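Proteasome accessory factor B/C (PafBC) (Paenarthrobacter aurescens, PDB 6SJ9) probably acts as a DNA-binding transcriptional regulator of the bacterial DNA damage response, combining winged helix-turn-helix and WYL domains in one chain. Local coordinates at residues A[348-352]-A[384-388]; A[100-104]-A[436-440]. All coordinates share one frame. Residue numbers count along the deposited sequence, not the author numbering.

Interaction 1: A[348-352]-A[384-388]; sequences QLARM and DLKIL
In the PafC helix-turn-helix domain, a winged helix-turn-helix unit, the first helix (346-360) crosses helix 378-389, the one that would be the recognition helix by its place in the motif. The contact joins the first and third helices of the three-helix bundle. Both segments are regular alpha-helix, with M352 N hydrogen-bonded to Q348 O (2.9 Å) and L388 N to D384 O (3.1 Å). Their axes run nearly perpendicular, at a signed crossing angle of -80° and 10.6 Å at closest approach. The nearest CA atoms are those of M352 and D384, 6.5 Å apart. D384 is the polar centre: its m rotamer (chi1 -68°) carries the carboxylate across to two residues of the first helix. R351 has a t, t, p side chain whose CA-CB bond leaves sideways; the p turn at chi3 lays the guanidinium edge against the carboxylate in a salt bridge, with NE 2.6 Å from D384 OD2 and NH2 2.9 Å from D384 OD2 and 3.1 Å from D384 OD1. Q348, extended by t, t rotamers, donates from NE2 to D384 OD1 at 2.6 Å. The selenomethionine M352 (m, t, m) packs its SE on apolar side chains, 4.5 Å from L388 CB. Backbone carbonyls are touched too: M352 SE lies 3.7 Å from D384 O, and CD2 of L388 (t, p) 4.1 Å from M352 O. I387, in m, t, bridges the polar and apolar parts: its CD1 lies 3.5 Å from Q348 NE2, while its CG2 meets M352 SE at 3.8 Å.

Interaction 2: A[100-104]-A[436-440]; sequences VLLLA and GLAML
L440, L437 and A104 bury the most surface where helix 95-118 of the N-terminal half crosses helix 427-441 of the PafC helix-turn-helix region. Both segments are alpha-helical, with A104 N hydrogen-bonded to V100 O (3.0 Å) and L440 N to G436 O (3.0 Å); the axes cross at 103° and come within 8.9 Å. The small residues A104 and G436 mark the tightest point, their CA atoms 4.1 Å apart. G436 CA makes a CA-H...O contact with A104 O at 3.5 Å, and a side chain at G436 would run into that carbonyl, so glycine is what allows the backbones to meet. A104 points its CB at the other helix, 3.7 Å from L437 CD2 and 4.0 Å from L440 CD1. Both leucines adopt the m, t rotamer. The CA-CB bond of L440 points toward helix 95-118: CD1 lies 3.8 Å from A104 N and 4.0 Å from V100 O, while CD2 meets L103 CD2 at 3.8 Å. L437 leaves sideways and curls in, with CD2 3.8 Å from V100 CG1 and CD1 3.9 Å from L101 CD1. This buried crossing is consistent with equivalent helices of the two halves of a fused PafB/PafC chain meeting at their small residues. Helix 457-469 flanks it through L458, which touches both V100 and L437, and M439 leans on Y528 and L530 of strand 517-530.

After an N-terminal unit of helices and short strands (residues 2-93) the chain forms helix 95-118, then runs on through WYL- and WCX-family regions to helix 346-360. There interaction 1 closes a short, mostly helical loop, and helix 427-441 then returns to helix 95-118 to close the far longer loop of interaction 2, inside which interaction 1 is nested. The centres lie about 12 Å apart, and helix 95-118 joins them: L103 touches L349, M352 and L388 of interaction 1, and L388 O rests on L102 CG at 3.4 Å. Helix 95-118 thus packs on both the 346-360/378-389 pair and helix 427-441, tying the N-terminal half to the PafC half.

Interaction 1: A[348-352]-A[384-388]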
ATOM      1  N   GLN A 348      -1.114 -15.532  -1.033  1.00 34.62           N
ATOM      2  CA  GLN A 348      -0.470 -14.702  -0.021  1.00 35.32           C
ATOM      3  C   GLN A 348      -1.416 -13.612   0.483  1.00 37.59           C
ATOM      4  O   GLN A 348      -1.450 -13.305   1.685  1.00 35.10           O
ATOM      5  CB  GLN A 348       0.823 -14.099  -0.596  1.00 36.16           C
ATOM      6  CG  GLN A 348       1.616 -13.270   0.381  1.00 41.74           C
ATOM      7  CD  GLN A 348       3.007 -12.946  -0.156  1.00 46.04           C
ATOM      8  OE1 GLN A 348       3.212 -12.883  -1.380  1.00 47.99           O
ATOM      9  NE2 GLN A 348       3.963 -12.760   0.749  1.00 44.98           N
ATOM     10  N   LEU A 349      -2.204 -13.032  -0.415  1.00 31.23           N
ATOM     11  CA  LEU A 349      -3.168 -12.040   0.031  1.00 38.58           C
ATOM     12  C   LEU A 349      -4.203 -12.662   0.942  1.00 37.14           C
ATOM     13  O   LEU A 349      -4.533 -12.088   1.973  1.00 33.96           O
ATOM     14  CB  LEU A 349      -3.870 -11.380  -1.148  1.00 39.76           C
ATOM     15  CG  LEU A 349      -2.863 -10.502  -1.889  1.00 43.08           C
ATOM     16  CD1 LEU A 349      -3.505 -10.322  -3.178  1.00 31.46           C
ATOM     17  CD2 LEU A 349      -2.544  -9.150  -1.233  1.00 37.84           C
ATOM     18  N   ALA A 350      -4.703 -13.846   0.580  1.00 32.42           N
ATOM     19  CA  ALA A 350      -5.694 -14.501   1.419  1.00 37.57           C
ATOM     20  C   ALA A 350      -5.092 -14.866   2.766  1.00 36.36           C
ATOM     21  O   ALA A 350      -5.729 -14.680   3.797  1.00 37.98           O
ATOM     22  CB  ALA A 350      -6.240 -15.756   0.733  1.00 34.34           C
ATOM     23  N   ARG A 351      -3.854 -15.369   2.776  1.00 39.47           N
ATOM     24  CA  ARG A 351      -3.213 -15.688   4.049  1.00 38.46           C
ATOM     25  C   ARG A 351      -3.037 -14.436   4.913  1.00 38.36           C
ATOM     26  O   ARG A 351      -3.287 -14.467   6.119  1.00 44.32           O
ATOM     27  CB  ARG A 351      -1.877 -16.389   3.799  1.00 37.15           C
ATOM     28  CG  ARG A 351      -1.083 -16.709   5.085  1.00 38.37           C
ATOM     29  CD  ARG A 351       0.100 -17.618   4.794  1.00 37.26           C
ATOM     30  NE  ARG A 351       1.151 -16.899   4.058  1.00 38.74           N
ATOM     31  CZ  ARG A 351       1.538 -17.182   2.820  1.00 39.99           C
ATOM     32  NH1 ARG A 351       0.977 -18.192   2.161  1.00 40.26           N
ATOM     33  NH2 ARG A 351       2.512 -16.476   2.239  1.00 37.38           N
HETATM   34  N   MSE A 352      -2.609 -13.336   4.329  1.00 35.70           N
HETATM   35  CA  MSE A 352      -2.454 -12.085   5.093  1.00 38.71           C
HETATM   36  C   MSE A 352      -3.748 -11.642   5.705  1.00 40.22           C
HETATM   37  O   MSE A 352      -3.710 -11.165   6.833  1.00 43.43           O
HETATM   38  CB  MSE A 352      -1.872 -10.912   4.261  1.00 38.28           C
HETATM   39  CG  MSE A 352      -0.423 -11.094   3.987  1.00 50.77           C
HETATM   40 SE   MSE A 352       0.457  -9.776   2.755  1.00 63.67          SE
HETATM   41  CE  MSE A 352      -0.446 -10.243   1.119  1.00 65.42           C
ATOM     42  N   ASP A 384       5.477 -11.927   5.041  1.00 34.12           N
ATOM     43  CA  ASP A 384       4.056 -11.586   4.938  1.00 35.96           C
ATOM     44  C   ASP A 384       3.720 -10.436   5.854  1.00 32.75           C
ATOM     45  O   ASP A 384       2.983  -9.544   5.472  1.00 29.61           O
ATOM     46  CB  ASP A 384       3.138 -12.758   5.316  1.00 35.24           C
ATOM     47  CG  ASP A 384       3.190 -13.901   4.317  1.00 42.43           C
ATOM     48  OD1 ASP A 384       3.581 -13.705   3.153  1.00 44.44           O
ATOM     49  OD2 ASP A 384       2.806 -15.009   4.716  1.00 46.84           O
ATOM     50  N   LEU A 385       4.260 -10.448   7.079  1.00 34.22           N
ATOM     51  CA  LEU A 385       3.921  -9.402   8.029  1.00 34.53           C
ATOM     52  C   LEU A 385       4.571  -8.088   7.645  1.00 36.42           C
ATOM     53  O   LEU A 385       3.969  -7.032   7.841  1.00 38.07           O
ATOM     54  CB  LEU A 385       4.307  -9.803   9.466  1.00 32.06           C
ATOM     55  CG  LEU A 385       3.463 -10.929  10.045  1.00 35.82           C
ATOM     56  CD1 LEU A 385       4.018 -11.496  11.326  1.00 35.37           C
ATOM     57  CD2 LEU A 385       2.080 -10.385  10.327  1.00 33.20           C
ATOM     58  N   LYS A 386       5.807  -8.125   7.113  1.00 36.74           N
ATOM     59  CA  LYS A 386       6.448  -6.884   6.669  1.00 37.75           C
ATOM     60  C   LYS A 386       5.653  -6.238   5.533  1.00 36.52           C
ATOM     61  O   LYS A 386       5.527  -5.018   5.479  1.00 39.34           O
ATOM     62  CB  LYS A 386       7.899  -7.156   6.221  1.00 39.89           C
ATOM     63  CG  LYS A 386       8.909  -7.397   7.420  1.00 42.39           C
ATOM     64  CD  LYS A 386      10.224  -8.089   6.923  1.00 41.20           C
ATOM     65  CE  LYS A 386      10.907  -7.385   5.699  1.00 45.09           C
ATOM     66  NZ  LYS A 386      12.050  -8.250   5.177  1.00 49.95           N
ATOM     67  N   ILE A 387       5.139  -7.038   4.596  1.00 38.92           N
ATOM     68  CA  ILE A 387       4.300  -6.475   3.537  1.00 34.40           C
ATOM     69  C   ILE A 387       3.064  -5.839   4.142  1.00 36.78           C
ATOM     70  O   ILE A 387       2.670  -4.727   3.773  1.00 38.98           O
ATOM     71  CB  ILE A 387       3.896  -7.568   2.529  1.00 35.73           C
ATOM     72  CG1 ILE A 387       5.118  -8.024   1.737  1.00 35.35           C
ATOM     73  CG2 ILE A 387       2.796  -6.985   1.561  1.00 38.12           C
ATOM     74  CD1 ILE A 387       4.946  -9.389   1.144  1.00 35.92           C
ATOM     75  N   LEU A 388       2.451  -6.525   5.113  1.00 36.40           N
ATOM     76  CA  LEU A 388       1.171  -6.085   5.633  1.00 39.95           C
ATOM     77  C   LEU A 388       1.305  -4.850   6.539  1.00 44.64           C
ATOM     78  O   LEU A 388       0.547  -3.877   6.393  1.00 43.48           O
ATOM     79  CB  LEU A 388       0.496  -7.231   6.422  1.00 34.38           C
ATOM     80  CG  LEU A 388      -0.827  -6.877   7.128  1.00 35.48           C
ATOM     81  CD1 LEU A 388      -1.849  -6.582   6.031  1.00 39.83           C
ATOM     82  CD2 LEU A 388      -1.364  -8.025   8.008  1.00 36.51           C
TER

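Interaction 2: A[100-104]-A[436-440]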
ATOM      1  N   VAL A 100      -7.089  -4.602   7.754  1.00 41.38           N
ATOM      2  CA  VAL A 100      -7.581  -4.954   6.429  1.00 41.03           C
ATOM      3  C   VAL A 100      -7.519  -3.748   5.516  1.00 43.78           C
ATOM      4  O   VAL A 100      -7.029  -3.810   4.382  1.00 45.12           O
ATOM      5  CB  VAL A 100      -9.022  -5.460   6.515  1.00 40.68           C
ATOM      6  CG1 VAL A 100      -9.591  -5.622   5.042  1.00 37.98           C
ATOM      7  CG2 VAL A 100      -9.082  -6.718   7.291  1.00 35.04           C
ATOM      8  N   LEU A 101      -7.972  -2.615   6.034  1.00 45.87           N
ATOM      9  CA  LEU A 101      -7.978  -1.384   5.263  1.00 44.99           C
ATOM     10  C   LEU A 101      -6.584  -1.019   4.792  1.00 48.14           C
ATOM     11  O   LEU A 101      -6.422  -0.350   3.768  1.00 51.96           O
ATOM     12  CB  LEU A 101      -8.580  -0.289   6.126  1.00 41.15           C
ATOM     13  CG  LEU A 101      -9.066   0.903   5.363  1.00 41.77           C
ATOM     14  CD1 LEU A 101     -10.157   0.428   4.468  1.00 38.66           C
ATOM     15  CD2 LEU A 101      -9.546   1.864   6.362  1.00 40.68           C
ATOM     16  N   LEU A 102      -5.575  -1.396   5.569  1.00 48.55           N
ATOM     17  CA  LEU A 102      -4.186  -1.134   5.228  1.00 46.57           C
ATOM     18  C   LEU A 102      -3.741  -1.923   4.003  1.00 49.04           C
ATOM     19  O   LEU A 102      -3.059  -1.392   3.120  1.00 51.07           O
ATOM     20  CB  LEU A 102      -3.335  -1.517   6.429  1.00 50.80           C
ATOM     21  CG  LEU A 102      -1.832  -1.420   6.370  1.00 53.47           C
ATOM     22  CD1 LEU A 102      -1.454  -0.124   5.675  1.00 55.76           C
ATOM     23  CD2 LEU A 102      -1.343  -1.409   7.847  1.00 52.07           C
ATOM     24  N   LEU A 103      -4.172  -3.169   3.903  1.00 42.43           N
ATOM     25  CA  LEU A 103      -3.838  -3.961   2.730  1.00 42.28           C
ATOM     26  C   LEU A 103      -4.572  -3.387   1.524  1.00 40.81           C
ATOM     27  O   LEU A 103      -4.007  -3.285   0.442  1.00 39.52           O
ATOM     28  CB  LEU A 103      -4.192  -5.437   2.989  1.00 36.77           C
ATOM     29  CG  LEU A 103      -3.815  -6.399   1.906  1.00 39.52           C
ATOM     30  CD1 LEU A 103      -2.393  -6.239   1.517  1.00 37.42           C
ATOM     31  CD2 LEU A 103      -4.161  -7.864   2.356  1.00 37.95           C
ATOM     32  N   ALA A 104      -5.828  -2.977   1.727  1.00 35.68           N
ATOM     33  CA  ALA A 104      -6.604  -2.404   0.644  1.00 38.36           C
ATOM     34  C   ALA A 104      -5.933  -1.149   0.082  1.00 39.97           C
ATOM     35  O   ALA A 104      -5.928  -0.926  -1.124  1.00 33.36           O
ATOM     36  CB  ALA A 104      -8.015  -2.061   1.163  1.00 37.81           C
ATOM     37  N   GLY A 436      -9.611  -1.124  -3.378  1.00 40.35           N
ATOM     38  CA  GLY A 436      -8.728  -2.150  -2.824  1.00 36.87           C
ATOM     39  C   GLY A 436      -9.526  -3.197  -2.062  1.00 37.50           C
ATOM     40  O   GLY A 436      -9.237  -4.399  -2.151  1.00 34.57           O
ATOM     41  N   LEU A 437     -10.580  -2.758  -1.350  1.00 35.99           N
ATOM     42  CA  LEU A 437     -11.400  -3.710  -0.633  1.00 36.90           C
ATOM     43  C   LEU A 437     -12.164  -4.611  -1.595  1.00 42.31           C
ATOM     44  O   LEU A 437     -12.389  -5.785  -1.289  1.00 42.83           O
ATOM     45  CB  LEU A 437     -12.381  -2.977   0.305  1.00 32.30           C
ATOM     46  CG  LEU A 437     -11.696  -2.255   1.485  1.00 32.64           C
ATOM     47  CD1 LEU A 437     -12.685  -1.311   2.138  1.00 31.78           C
ATOM     48  CD2 LEU A 437     -11.201  -3.268   2.539  1.00 28.66           C
ATOM     49  N   ALA A 438     -12.595  -4.092  -2.747  1.00 38.47           N
ATOM     50  CA  ALA A 438     -13.347  -4.961  -3.649  1.00 39.77           C
ATOM     51  C   ALA A 438     -12.447  -6.018  -4.285  1.00 38.25           C
ATOM     52  O   ALA A 438     -12.893  -7.149  -4.535  1.00 38.91           O
ATOM     53  CB  ALA A 438     -14.111  -4.132  -4.684  1.00 41.54           C
HETATM   54  N   MSE A 439     -11.189  -5.689  -4.544  1.00 37.62           N
HETATM   55  CA  MSE A 439     -10.265  -6.718  -5.021  1.00 35.31           C
HETATM   56  C   MSE A 439     -10.069  -7.774  -3.904  1.00 36.21           C
HETATM   57  O   MSE A 439     -10.128  -8.983  -4.161  1.00 35.25           O
HETATM   58  CB  MSE A 439      -8.946  -6.095  -5.420  1.00 35.49           C
HETATM   59  CG  MSE A 439      -8.975  -5.227  -6.676  1.00 47.50           C
HETATM   60 SE   MSE A 439      -9.477  -6.326  -8.268  1.00 62.77          SE
HETATM   61  CE  MSE A 439      -7.756  -6.826  -8.964  1.00 58.79           C
ATOM     62  N   LEU A 440      -9.839  -7.320  -2.659  1.00 33.19           N
ATOM     63  CA  LEU A 440      -9.740  -8.268  -1.544  1.00 36.27           C
ATOM     64  C   LEU A 440     -11.003  -9.113  -1.431  1.00 35.02           C
ATOM     65  O   LEU A 440     -10.931 -10.310  -1.146  1.00 34.70           O
ATOM     66  CB  LEU A 440      -9.477  -7.551  -0.209  1.00 34.44           C
ATOM     67  CG  LEU A 440      -8.101  -6.888  -0.105  1.00 36.70           C
ATOM     68  CD1 LEU A 440      -7.945  -6.104   1.222  1.00 34.83           C
ATOM     69  CD2 LEU A 440      -7.001  -7.977  -0.218  1.00 35.00           C
TER